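Long-range contacts in FBP protein (PDB 5OEZ), which probably hydrolyses fructose 1,6-bisphosphate to fructose 6-phosphate and phosphate in gluconeogenesis, using metal ions and, as a homotetramer, binding AMP at a separate nucleotide site: residues Asp27-Leu31 and Leu85-Val91; Ala71-Val75 and Leu120-Ser124; Asn78-Lys82 and Leu94-Glu99; Met165-Tyr170 and Ala286-Ile291. All blocks are in the same frame, centred on the assembly; numbering follows the deposited sequence.

Interaction 1 (Asp27-Leu31 and Leu85-Val91); sequences DFTLL and LLSSTSV
A buried helix-to-turn contact joins the first turn of helix 27-47 to the end of helix 72-87 and the turn that leads into strand 91-96, with one polar bond set among leucine packing. The bond is made by S90, whose OG donates to the backbone O of D27 at 2.7 Å. It meets that carbonyl at a C=O...OG angle of 124°, tilted 20° from the carbonyl plane, while the N of L31 takes the same oxygen in the ordinary helical bond. D27 O is therefore gripped twice, once from inside its helix and once from the turn. The S90 hydroxyl also lies against L30, with OG 3.5 Å from L30 CB.

T89 leaves the helical conformation with positive phi, turning the chain so that S90 faces helix 27-47. S88 holds this bend as an ST turn: its OG accepts from S90 N at 3.1 Å and gives its proton to L85 O at 2.6 Å. D27, F28 and T29 belong to the AMP site seen in this enzyme, so the turn lies directly against the helix start that contributes to it.

One residue on from L30, L31 has CG anti to its backbone N (chi1 -177°), which carries CD1 against two apolar partners. That L31 methyl touches L85 CD2 and V91 CG1, each at 3.7 Å, with V91 crossing the leucine at about a right angle. L30 CD1 lies 3.5 Å from S88 O and also meets the T89 hydroxyl. L30 packs as well on T29 of the second subunit, and S87 OG is hydrogen-bonded to Q14 of that same neighbouring subunit.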
loop_
_atom_site.group_PDB
_atom_site.type_symbol
_atom_site.label_atom_id
_atom_site.label_comp_id
_atom_site.label_asym_id
_atom_site.label_seq_id
_atom_site.Cartn_x
_atom_site.Cartn_y
_atom_site.Cartn_z
ATOM N N ASP C 27 -23.071 7.936 19.417
ATOM C CA ASP C 27 -22.311 9.157 19.140
ATOM C C ASP C 27 -20.802 8.896 19.197
ATOM O O ASP C 27 -20.053 9.367 18.349
ATOM C CB ASP C 27 -22.664 10.275 20.140
ATOM C CG ASP C 27 -23.853 11.128 19.695
ATOM O OD1 ASP C 27 -24.826 10.564 19.140
ATOM O OD2 ASP C 27 -23.805 12.370 19.911
ATOM N N PHE C 28 -20.366 8.114 20.174
ATOM C CA PHE C 28 -18.939 7.908 20.399
ATOM C C PHE C 28 -18.301 7.108 19.255
ATOM O O PHE C 28 -17.161 7.379 18.851
ATOM C CB PHE C 28 -18.677 7.241 21.767
ATOM C CG PHE C 28 -17.220 7.205 22.151
ATOM C CD1 PHE C 28 -16.515 8.378 22.331
ATOM C CD2 PHE C 28 -16.553 5.995 22.322
ATOM C CE1 PHE C 28 -15.169 8.352 22.665
ATOM C CE2 PHE C 28 -15.214 5.959 22.654
ATOM C CZ PHE C 28 -14.518 7.141 22.832
ATOM N N THR C 29 -19.031 6.122 18.750
ATOM C CA THR C 29 -18.601 5.351 17.600
ATOM C C THR C 29 -18.368 6.253 16.392
ATOM O O THR C 29 -17.334 6.144 15.720
ATOM C CB THR C 29 -19.642 4.265 17.291
ATOM O OG1 THR C 29 -19.724 3.380 18.408
ATOM C CG2 THR C 29 -19.261 3.435 16.061
ATOM N N LEU C 30 -19.324 7.133 16.108
ATOM C CA LEU C 30 -19.187 8.049 14.979
ATOM C C LEU C 30 -18.006 8.986 15.178
ATOM O O LEU C 30 -17.261 9.242 14.231
ATOM C CB LEU C 30 -20.476 8.834 14.720
ATOM C CG LEU C 30 -21.746 8.047 14.365
ATOM C CD1 LEU C 30 -22.848 8.994 13.902
ATOM C CD2 LEU C 30 -21.489 6.985 13.316
ATOM N N LEU C 31 -17.816 9.475 16.408
ATOM C CA LEU C 31 -16.649 10.297 16.723
ATOM C C LEU C 31 -15.332 9.559 16.419
ATOM O O LEU C 31 -14.445 10.100 15.776
ATOM C CB LEU C 31 -16.668 10.724 18.189
ATOM C CG LEU C 31 -15.541 11.653 18.648
ATOM C CD1 LEU C 31 -15.807 13.052 18.127
ATOM C CD2 LEU C 31 -15.451 11.680 20.166
ATOM N N LEU C 85 -14.536 15.655 11.778
ATOM C CA LEU C 85 -15.206 15.778 13.086
ATOM C C LEU C 85 -16.517 16.541 12.979
ATOM O O LEU C 85 -17.513 16.111 13.542
ATOM C CB LEU C 85 -14.307 16.429 14.137
ATOM C CG LEU C 85 -13.142 15.586 14.657
ATOM C CD1 LEU C 85 -12.156 16.453 15.419
ATOM C CD2 LEU C 85 -13.634 14.451 15.537
ATOM N N LEU C 86 -16.526 17.648 12.250
ATOM C CA LEU C 86 -17.753 18.433 12.083
ATOM C C LEU C 86 -18.849 17.665 11.339
ATOM O O LEU C 86 -20.020 17.816 11.663
ATOM C CB LEU C 86 -17.464 19.781 11.405
ATOM C CG LEU C 86 -16.671 20.794 12.257
ATOM C CD1 LEU C 86 -16.252 22.002 11.418
ATOM C CD2 LEU C 86 -17.448 21.247 13.493
ATOM N N SER C 87 -18.470 16.830 10.371
ATOM C CA SER C 87 -19.445 16.035 9.623
ATOM C C SER C 87 -19.871 14.762 10.347
ATOM O O SER C 87 -20.773 14.079 9.885
ATOM C CB SER C 87 -18.924 15.705 8.207
ATOM O OG SER C 87 -17.926 14.684 8.227
ATOM N N SER C 88 -19.228 14.416 11.458
ATOM C CA SER C 88 -19.591 13.202 12.194
ATOM C C SER C 88 -20.998 13.223 12.817
ATOM O O SER C 88 -21.547 12.152 13.090
ATOM C CB SER C 88 -18.555 12.901 13.290
ATOM O OG SER C 88 -18.580 13.859 14.350
ATOM N N THR C 89 -21.541 14.425 13.060
ATOM C CA THR C 89 -22.736 14.676 13.875
ATOM C C THR C 89 -22.533 14.469 15.383
ATOM O O THR C 89 -23.484 14.578 16.153
ATOM C CB THR C 89 -23.989 13.861 13.436
ATOM O OG1 THR C 89 -23.871 12.495 13.874
ATOM C CG2 THR C 89 -24.208 13.938 11.920
ATOM N N SER C 90 -21.309 14.217 15.816
ATOM C CA SER C 90 -21.037 13.890 17.220
ATOM C C SER C 90 -20.555 15.065 18.076
ATOM O O SER C 90 -20.560 14.958 19.301
ATOM C CB SER C 90 -20.008 12.750 17.300
ATOM O OG SER C 90 -20.623 11.535 16.918
ATOM N N VAL C 91 -20.090 16.148 17.459
ATOM C CA VAL C 91 -19.418 17.209 18.218
ATOM C C VAL C 91 -20.296 18.443 18.350
ATOM O O VAL C 91 -20.989 18.837 17.410
ATOM C CB VAL C 91 -18.028 17.581 17.645
ATOM C CG1 VAL C 91 -17.254 16.331 17.259
ATOM C CG2 VAL C 91 -18.132 18.525 16.465
#

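Interaction 2 (Ala71-Val75 and Leu120-Ser124)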
loop_
_atom_site.group_PDB
_atom_site.type_symbol
_atom_site.label_atom_id
_atom_site.label_comp_id
_atom_site.label_asym_id
_atom_site.label_seq_id
_atom_site.Cartn_x
_atom_site.Cartn_y
_atom_site.Cartn_z
ATOM N N ALA C 71 5.345 23.223 7.658
ATOM C CA ALA C 71 4.043 23.849 7.931
ATOM C C ALA C 71 2.886 23.553 6.947
ATOM O O ALA C 71 1.751 23.877 7.267
ATOM C CB ALA C 71 4.223 25.360 8.106
ATOM N N LYS C 72 3.139 22.936 5.787
ATOM C CA LYS C 72 2.063 22.470 4.890
ATOM C C LYS C 72 1.305 21.295 5.540
ATOM O O LYS C 72 0.073 21.228 5.488
ATOM C CB LYS C 72 2.652 22.054 3.535
ATOM C CG LYS C 72 1.652 21.612 2.479
ATOM C CD LYS C 72 0.910 22.777 1.834
ATOM C CE LYS C 72 -0.430 22.254 1.271
ATOM N NZ LYS C 72 -0.940 22.997 0.083
ATOM N N LEU C 73 2.066 20.377 6.133
ATOM C CA LEU C 73 1.533 19.258 6.907
ATOM C C LEU C 73 0.621 19.691 8.052
ATOM O O LEU C 73 -0.388 19.030 8.309
ATOM C CB LEU C 73 2.685 18.387 7.446
ATOM C CG LEU C 73 3.103 17.151 6.649
ATOM C CD1 LEU C 73 2.185 15.997 7.025
ATOM C CD2 LEU C 73 3.089 17.345 5.143
ATOM N N ASP C 74 1.000 20.761 8.754
ATOM C CA ASP C 74 0.168 21.364 9.819
ATOM C C ASP C 74 -1.206 21.798 9.318
ATOM O O ASP C 74 -2.221 21.526 9.954
ATOM C CB ASP C 74 0.849 22.600 10.419
ATOM C CG ASP C 74 1.971 22.253 11.373
ATOM O OD1 ASP C 74 1.770 21.378 12.247
ATOM O OD2 ASP C 74 3.050 22.879 11.269
ATOM N N VAL C 75 -1.221 22.482 8.184
ATOM C CA VAL C 75 -2.449 23.018 7.631
ATOM C C VAL C 75 -3.367 21.872 7.207
ATOM O O VAL C 75 -4.541 21.859 7.578
ATOM C CB VAL C 75 -2.163 23.979 6.455
ATOM C CG1 VAL C 75 -3.450 24.392 5.740
ATOM C CG2 VAL C 75 -1.427 25.214 6.963
ATOM N N LEU C 120 -1.180 17.951 14.770
ATOM C CA LEU C 120 0.156 17.487 14.435
ATOM C C LEU C 120 1.236 18.102 15.344
ATOM O O LEU C 120 1.739 19.172 15.074
ATOM C CB LEU C 120 0.438 17.741 12.939
ATOM C CG LEU C 120 1.596 16.952 12.340
ATOM C CD1 LEU C 120 1.325 15.454 12.368
ATOM C CD2 LEU C 120 1.802 17.430 10.916
ATOM N N ASP C 121 1.571 17.391 16.418
ATOM C CA ASP C 121 2.693 17.721 17.290
ATOM C C ASP C 121 4.033 17.341 16.641
ATOM O O ASP C 121 4.188 16.242 16.102
ATOM C CB ASP C 121 2.544 17.015 18.664
ATOM C CG ASP C 121 3.884 16.753 19.362
ATOM O OD1 ASP C 121 4.467 17.704 19.925
ATOM O OD2 ASP C 121 4.351 15.586 19.352
ATOM N N GLY C 122 5.007 18.240 16.767
ATOM C CA GLY C 122 6.387 17.972 16.417
ATOM C C GLY C 122 6.625 18.117 14.934
ATOM O O GLY C 122 7.509 17.471 14.398
ATOM N N SER C 123 5.892 19.020 14.288
ATOM C CA SER C 123 5.799 19.051 12.819
ATOM C C SER C 123 7.117 19.292 12.071
ATOM O O SER C 123 7.291 18.777 10.959
ATOM C CB SER C 123 4.785 20.104 12.381
ATOM O OG SER C 123 4.528 20.000 10.993
ATOM N N SER C 124 8.022 20.073 12.673
ATOM C CA SER C 124 9.359 20.322 12.114
ATOM C C SER C 124 10.137 19.023 11.875
ATOM O O SER C 124 10.871 18.900 10.883
ATOM C CB SER C 124 10.163 21.235 13.047
ATOM O OG SER C 124 10.299 20.663 14.340
#
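L73 and D74, on the first turn of helix 72-87, meet L120 and S123 beside the metal site, L73 by apolar packing and D74 through its carboxylate. L73 CB rests 3.7 Å from L120 CD2. The two leucines run obliquely to one another, and L120 CD2 also lies 3.8 Å from the backbone O of L73. L120 reaches the helix because its CG stands anti to the backbone N (chi1 -162°), sending this branch toward the helical turn.

D74 follows. S123 OG lies over the face of its carboxylate and gives D74 OD2 only a weak hydrogen bond, 3.2 Å long. The other carboxylate oxygen, D74 OD1, lies 3.3 Å from S123 CB and 3.6 Å from the backbone O of L120.

The closeness of carboxylate and carbonyl is consistent with a shared metal site: D74 and L120 both belong to the first manganese site of this enzyme, together with E97, E98 and D118. The ion is absent here, and OD1 of D74 also lies close to E98 OE2, a gathering of negative charge that a bound metal would probably relieve.

The contact thus brings the beginning of helix 72-87 to the end of strand 113-121, where D121 still bonds through its backbone to G133 on strand 132-140, and its OD2 accepts from V253 N on helix 252-262.

Interaction 3 (Asn78-Lys82 and Leu94-Glu99); sequences NIAFK and LGSEEE
N78 and E99 meet in the tight, polar part of this contact, where helix 72-87 lies against the end of strand 91-96 and the turn after it. The amide of N78 works at both ends. N78 OD1 accepts from S96 OG at 2.5 Å, with the donor above the carbonyl plane, while N78 ND2 donates to E99 OE2 at 3.0 Å. That carboxylate oxygen lies in the plane of the amide, but the amide nitrogen comes at it from above the carboxylate plane, the two flat groups standing 75° apart.

K82 comes head-on to the E99 chain, its NZ forming a salt bridge of 2.8 Å on the syn lone pair of E99 OE2, roughly at a right angle to the amide bond. A bend at chi3 (-38°) turns the lysine chain to this oxygen.

A type I beta turn from S96 to E99 folds the strand end back, bringing E99 toward the helix, while E97 and E98 belong to the manganese sites seen in this enzyme. Deeper in, L94 CD2 packs on K82 CG at 3.7 Å, its side chain also touching I103 and L85.

On the exposed side the grip is looser: E98 reaches the helix merely with OE1, 3.9 Å from N78 CB.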
loop_
_atom_site.group_PDB
_atom_site.type_symbol
_atom_site.label_atom_id
_atom_site.label_comp_id
_atom_site.label_asym_id
_atom_site.label_seq_id
_atom_site.Cartn_x
_atom_site.Cartn_y
_atom_site.Cartn_z
ATOM N N ASN C 78 -4.848 19.951 10.151
ATOM C CA ASN C 78 -5.900 20.699 10.821
ATOM C C ASN C 78 -7.206 20.623 10.043
ATOM O O ASN C 78 -8.255 20.315 10.607
ATOM C CB ASN C 78 -5.488 22.156 11.011
ATOM C CG ASN C 78 -6.422 22.895 11.942
ATOM O OD1 ASN C 78 -6.749 22.410 13.027
ATOM N ND2 ASN C 78 -6.885 24.055 11.515
ATOM N N ILE C 79 -7.118 20.880 8.744
ATOM C CA ILE C 79 -8.252 20.793 7.823
ATOM C C ILE C 79 -8.969 19.430 7.891
ATOM O O ILE C 79 -10.206 19.369 7.892
ATOM C CB ILE C 79 -7.792 21.057 6.368
ATOM C CG1 ILE C 79 -7.474 22.544 6.186
ATOM C CG2 ILE C 79 -8.860 20.642 5.342
ATOM C CD1 ILE C 79 -6.706 22.874 4.921
ATOM N N ALA C 80 -8.181 18.357 7.935
ATOM C CA ALA C 80 -8.698 16.994 7.964
ATOM C C ALA C 80 -9.487 16.718 9.226
ATOM O O ALA C 80 -10.663 16.345 9.164
ATOM C CB ALA C 80 -7.558 16.000 7.843
ATOM N N PHE C 81 -8.855 16.936 10.374
ATOM C CA PHE C 81 -9.546 16.764 11.659
ATOM C C PHE C 81 -10.859 17.536 11.729
ATOM O O PHE C 81 -11.868 16.982 12.148
ATOM C CB PHE C 81 -8.662 17.149 12.834
ATOM C CG PHE C 81 -7.935 15.990 13.454
ATOM C CD1 PHE C 81 -8.592 15.139 14.317
ATOM C CD2 PHE C 81 -6.583 15.774 13.200
ATOM C CE1 PHE C 81 -7.929 14.069 14.902
ATOM C CE2 PHE C 81 -5.908 14.717 13.784
ATOM C CZ PHE C 81 -6.582 13.860 14.639
ATOM N N LYS C 82 -10.850 18.788 11.302
ATOM C CA LYS C 82 -12.052 19.619 11.382
ATOM C C LYS C 82 -13.149 19.142 10.467
ATOM O O LYS C 82 -14.315 19.131 10.858
ATOM C CB LYS C 82 -11.749 21.090 11.078
ATOM C CG LYS C 82 -10.881 21.757 12.118
ATOM C CD LYS C 82 -10.748 23.272 11.944
ATOM C CE LYS C 82 -10.652 23.773 10.515
ATOM N NZ LYS C 82 -10.335 25.227 10.565
ATOM N N LEU C 94 -15.512 22.306 18.794
ATOM C CA LEU C 94 -14.213 21.883 18.325
ATOM C C LEU C 94 -13.190 22.903 18.791
ATOM O O LEU C 94 -13.404 24.100 18.664
ATOM C CB LEU C 94 -14.220 21.919 16.809
ATOM C CG LEU C 94 -13.634 20.741 16.087
ATOM C CD1 LEU C 94 -14.571 19.558 16.213
ATOM C CD2 LEU C 94 -13.460 21.115 14.631
ATOM N N GLY C 95 -12.064 22.428 19.297
ATOM C CA GLY C 95 -10.941 23.287 19.629
ATOM C C GLY C 95 -9.663 22.724 19.058
ATOM O O GLY C 95 -9.189 21.689 19.502
ATOM N N SER C 96 -9.108 23.411 18.072
ATOM C CA SER C 96 -7.794 23.079 17.525
ATOM C C SER C 96 -6.710 23.940 18.167
ATOM O O SER C 96 -6.865 25.147 18.228
ATOM C CB SER C 96 -7.793 23.359 16.033
ATOM O OG SER C 96 -6.536 23.028 15.481
ATOM N N GLU C 97 -5.605 23.325 18.590
ATOM C CA GLU C 97 -4.486 24.042 19.205
ATOM C C GLU C 97 -3.955 25.206 18.370
ATOM O O GLU C 97 -3.535 26.215 18.934
ATOM C CB GLU C 97 -3.316 23.102 19.494
ATOM C CG GLU C 97 -2.287 23.683 20.452
ATOM C CD GLU C 97 -1.226 22.638 20.835
ATOM O OE1 GLU C 97 -0.543 22.153 19.939
ATOM O OE2 GLU C 97 -1.043 22.267 22.025
ATOM N N GLU C 98 -4.005 25.069 17.046
ATOM C CA GLU C 98 -3.502 26.080 16.125
ATOM C C GLU C 98 -4.375 27.337 16.029
ATOM O O GLU C 98 -3.868 28.399 15.649
ATOM C CB GLU C 98 -3.327 25.492 14.724
ATOM C CG GLU C 98 -2.535 24.166 14.669
ATOM C CD GLU C 98 -2.036 23.796 13.274
ATOM O OE1 GLU C 98 -2.502 24.375 12.271
ATOM O OE2 GLU C 98 -1.162 22.903 13.180
ATOM N N GLU C 99 -5.635 27.254 16.456
ATOM C CA GLU C 99 -6.587 28.353 16.310
ATOM C C GLU C 99 -6.888 29.090 17.616
ATOM O O GLU C 99 -6.889 28.510 18.701
ATOM C CB GLU C 99 -7.867 27.809 15.725
ATOM C CG GLU C 99 -7.601 27.004 14.469
ATOM C CD GLU C 99 -8.850 26.671 13.686
ATOM O OE1 GLU C 99 -9.969 26.828 14.216
ATOM O OE2 GLU C 99 -8.699 26.260 12.524
#

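Interaction 4 (Met165-Tyr170 and Ala286-Ile291)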
loop_
_atom_site.group_PDB
_atom_site.type_symbol
_atom_site.label_atom_id
_atom_site.label_comp_id
_atom_site.label_asym_id
_atom_site.label_seq_id
_atom_site.Cartn_x
_atom_site.Cartn_y
_atom_site.Cartn_z
ATOM N N MET C 165 -13.055 14.464 31.963
ATOM C CA MET C 165 -12.772 14.050 30.596
ATOM C C MET C 165 -13.266 12.608 30.407
ATOM O O MET C 165 -12.915 11.728 31.176
ATOM C CB MET C 165 -11.258 14.174 30.324
ATOM C CG MET C 165 -10.833 14.299 28.870
ATOM S SD MET C 165 -9.031 14.250 28.600
ATOM C CE MET C 165 -8.434 15.125 30.037
ATOM N N VAL C 166 -14.082 12.381 29.386
ATOM C CA VAL C 166 -14.607 11.030 29.121
ATOM C C VAL C 166 -13.708 10.161 28.226
ATOM O O VAL C 166 -13.779 8.945 28.312
ATOM C CB VAL C 166 -16.028 11.020 28.548
ATOM C CG1 VAL C 166 -16.959 11.830 29.433
ATOM C CG2 VAL C 166 -16.028 11.524 27.123
ATOM N N SER C 167 -12.849 10.771 27.404
ATOM C CA SER C 167 -11.940 9.991 26.566
ATOM C C SER C 167 -10.734 10.788 26.117
ATOM O O SER C 167 -10.749 12.011 26.092
ATOM C CB SER C 167 -12.696 9.455 25.345
ATOM O OG SER C 167 -11.849 8.686 24.523
ATOM N N ALA C 168 -9.661 10.077 25.832
ATOM C CA ALA C 168 -8.439 10.681 25.330
ATOM C C ALA C 168 -7.673 9.686 24.479
ATOM O O ALA C 168 -7.764 8.492 24.698
ATOM C CB ALA C 168 -7.560 11.143 26.490
ATOM N N GLY C 169 -6.866 10.183 23.556
ATOM C CA GLY C 169 -5.987 9.311 22.809
ATOM C C GLY C 169 -4.902 10.053 22.071
ATOM O O GLY C 169 -4.915 11.284 22.010
ATOM N N TYR C 170 -3.985 9.296 21.468
ATOM C CA TYR C 170 -3.032 9.863 20.530
ATOM C C TYR C 170 -2.729 8.902 19.384
ATOM O O TYR C 170 -3.033 7.724 19.455
ATOM C CB TYR C 170 -1.752 10.292 21.240
ATOM C CG TYR C 170 -0.954 9.172 21.843
ATOM C CD1 TYR C 170 -0.128 8.356 21.056
ATOM C CD2 TYR C 170 -1.011 8.923 23.198
ATOM C CE1 TYR C 170 0.601 7.322 21.627
ATOM C CE2 TYR C 170 -0.301 7.886 23.773
ATOM C CZ TYR C 170 0.501 7.088 22.983
ATOM O OH TYR C 170 1.211 6.057 23.538
ATOM N N ALA C 286 -3.432 17.540 29.520
ATOM C CA ALA C 286 -4.562 16.809 30.150
ATOM C C ALA C 286 -4.937 15.487 29.439
ATOM O O ALA C 286 -5.077 14.466 30.096
ATOM C CB ALA C 286 -5.785 17.711 30.302
ATOM N N PRO C 287 -5.070 15.489 28.105
ATOM C CA PRO C 287 -5.234 14.182 27.413
ATOM C C PRO C 287 -4.121 13.144 27.691
ATOM O O PRO C 287 -4.421 12.008 28.034
ATOM C CB PRO C 287 -5.218 14.567 25.939
ATOM C CG PRO C 287 -5.696 15.982 25.920
ATOM C CD PRO C 287 -5.130 16.606 27.148
ATOM N N MET C 288 -2.862 13.549 27.577
ATOM C CA MET C 288 -1.752 12.673 27.932
ATOM C C MET C 288 -1.776 12.239 29.393
ATOM O O MET C 288 -1.442 11.097 29.706
ATOM C CB MET C 288 -0.403 13.326 27.604
ATOM C CG MET C 288 -0.042 13.436 26.121
ATOM S SD MET C 288 -0.177 11.956 25.056
ATOM C CE MET C 288 -0.095 10.539 26.151
ATOM N N ALA C 289 -2.136 13.152 30.295
ATOM C CA ALA C 289 -2.243 12.796 31.706
ATOM C C ALA C 289 -3.275 11.680 31.937
ATOM O O ALA C 289 -3.039 10.784 32.743
ATOM C CB ALA C 289 -2.584 14.026 32.536
ATOM N N MET C 290 -4.425 11.761 31.265
ATOM C CA MET C 290 -5.478 10.736 31.416
ATOM C C MET C 290 -4.984 9.383 30.930
ATOM O O MET C 290 -5.230 8.372 31.558
ATOM C CB MET C 290 -6.759 11.112 30.660
ATOM C CG MET C 290 -7.960 10.259 31.059
ATOM S SD MET C 290 -9.421 10.582 30.050
ATOM C CE MET C 290 -10.514 9.268 30.603
ATOM N N ILE C 291 -4.259 9.369 29.823
ATOM C CA ILE C 291 -3.700 8.121 29.310
ATOM C C ILE C 291 -2.683 7.516 30.277
ATOM O O ILE C 291 -2.786 6.344 30.618
ATOM C CB ILE C 291 -3.074 8.335 27.927
ATOM C CG1 ILE C 291 -4.185 8.622 26.906
ATOM C CG2 ILE C 291 -2.294 7.106 27.491
ATOM C CD1 ILE C 291 -3.712 9.459 25.737
#
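The Y170 ring, the flat group of this contact, is met by two side chains from helix 281-294. I291 CD1 sits at its edge, near the ring plane, 3.7 Å from Y170 CD2. M288 approaches obliquely in a Met-aromatic contact: M288 SD is 4.7 Å from the centroid of the Y170 ring and 53° off the normal, while M288 CE lies 3.5 Å from Y170 CD2. Bends at chi2 and chi3 curl the methionine back to the ring, although its CB points away from the strand. Beyond the ring, Y170 OH is hydrogen-bonded to H257.

Where strand 167-173 passes closest to the helix, small residues let the backbones draw together. A168 CB lies 3.6 Å from the backbone O of P287, and G169 CA takes I291 CD1 at 3.7 Å. At the other end M165 and M290 cross obliquely, M165 SD 4.0 Å from M290 SD. M290 extends fully beyond CG, laying CE beside M165 O, while M165 bends at chi3 so that M165 CE comes 3.4 Å from A286 O. No hydrogen bond links the two segments; the join is apolar.

V166 and S167 form a classic beta bulge opposite V138 just before the crossing. The strand runs between strands 132-140 and 177-182 of the large sheet; segment 286-291 crosses residues 167-170 at -97°, with helix 252-262 flanking the Y170 end through V253 and L260.

How the interactions relate
Helix 72-87 ties the first three interactions together: its start serves interaction 2, its middle interaction 3 and its end interaction 1. Interactions 2 and 3, with centres 12 Å apart, meet at the first manganese site, where D74 CB lies 3.4 Å from E98 OE2. Interaction 1 holds D27, F28 and T29 of the AMP site, and its centre is 24 Å from that of interaction 2; interaction 3 bridges them, with L94 CD1 packed 3.8 Å from L85 CB. Interaction 4 joins the N-terminal to the C-terminal family region. It touches interaction 1, F28 CZ lying 3.5 Å from S167 OG, but stays about 8 Å, nearest atoms, from interactions 2 and 3.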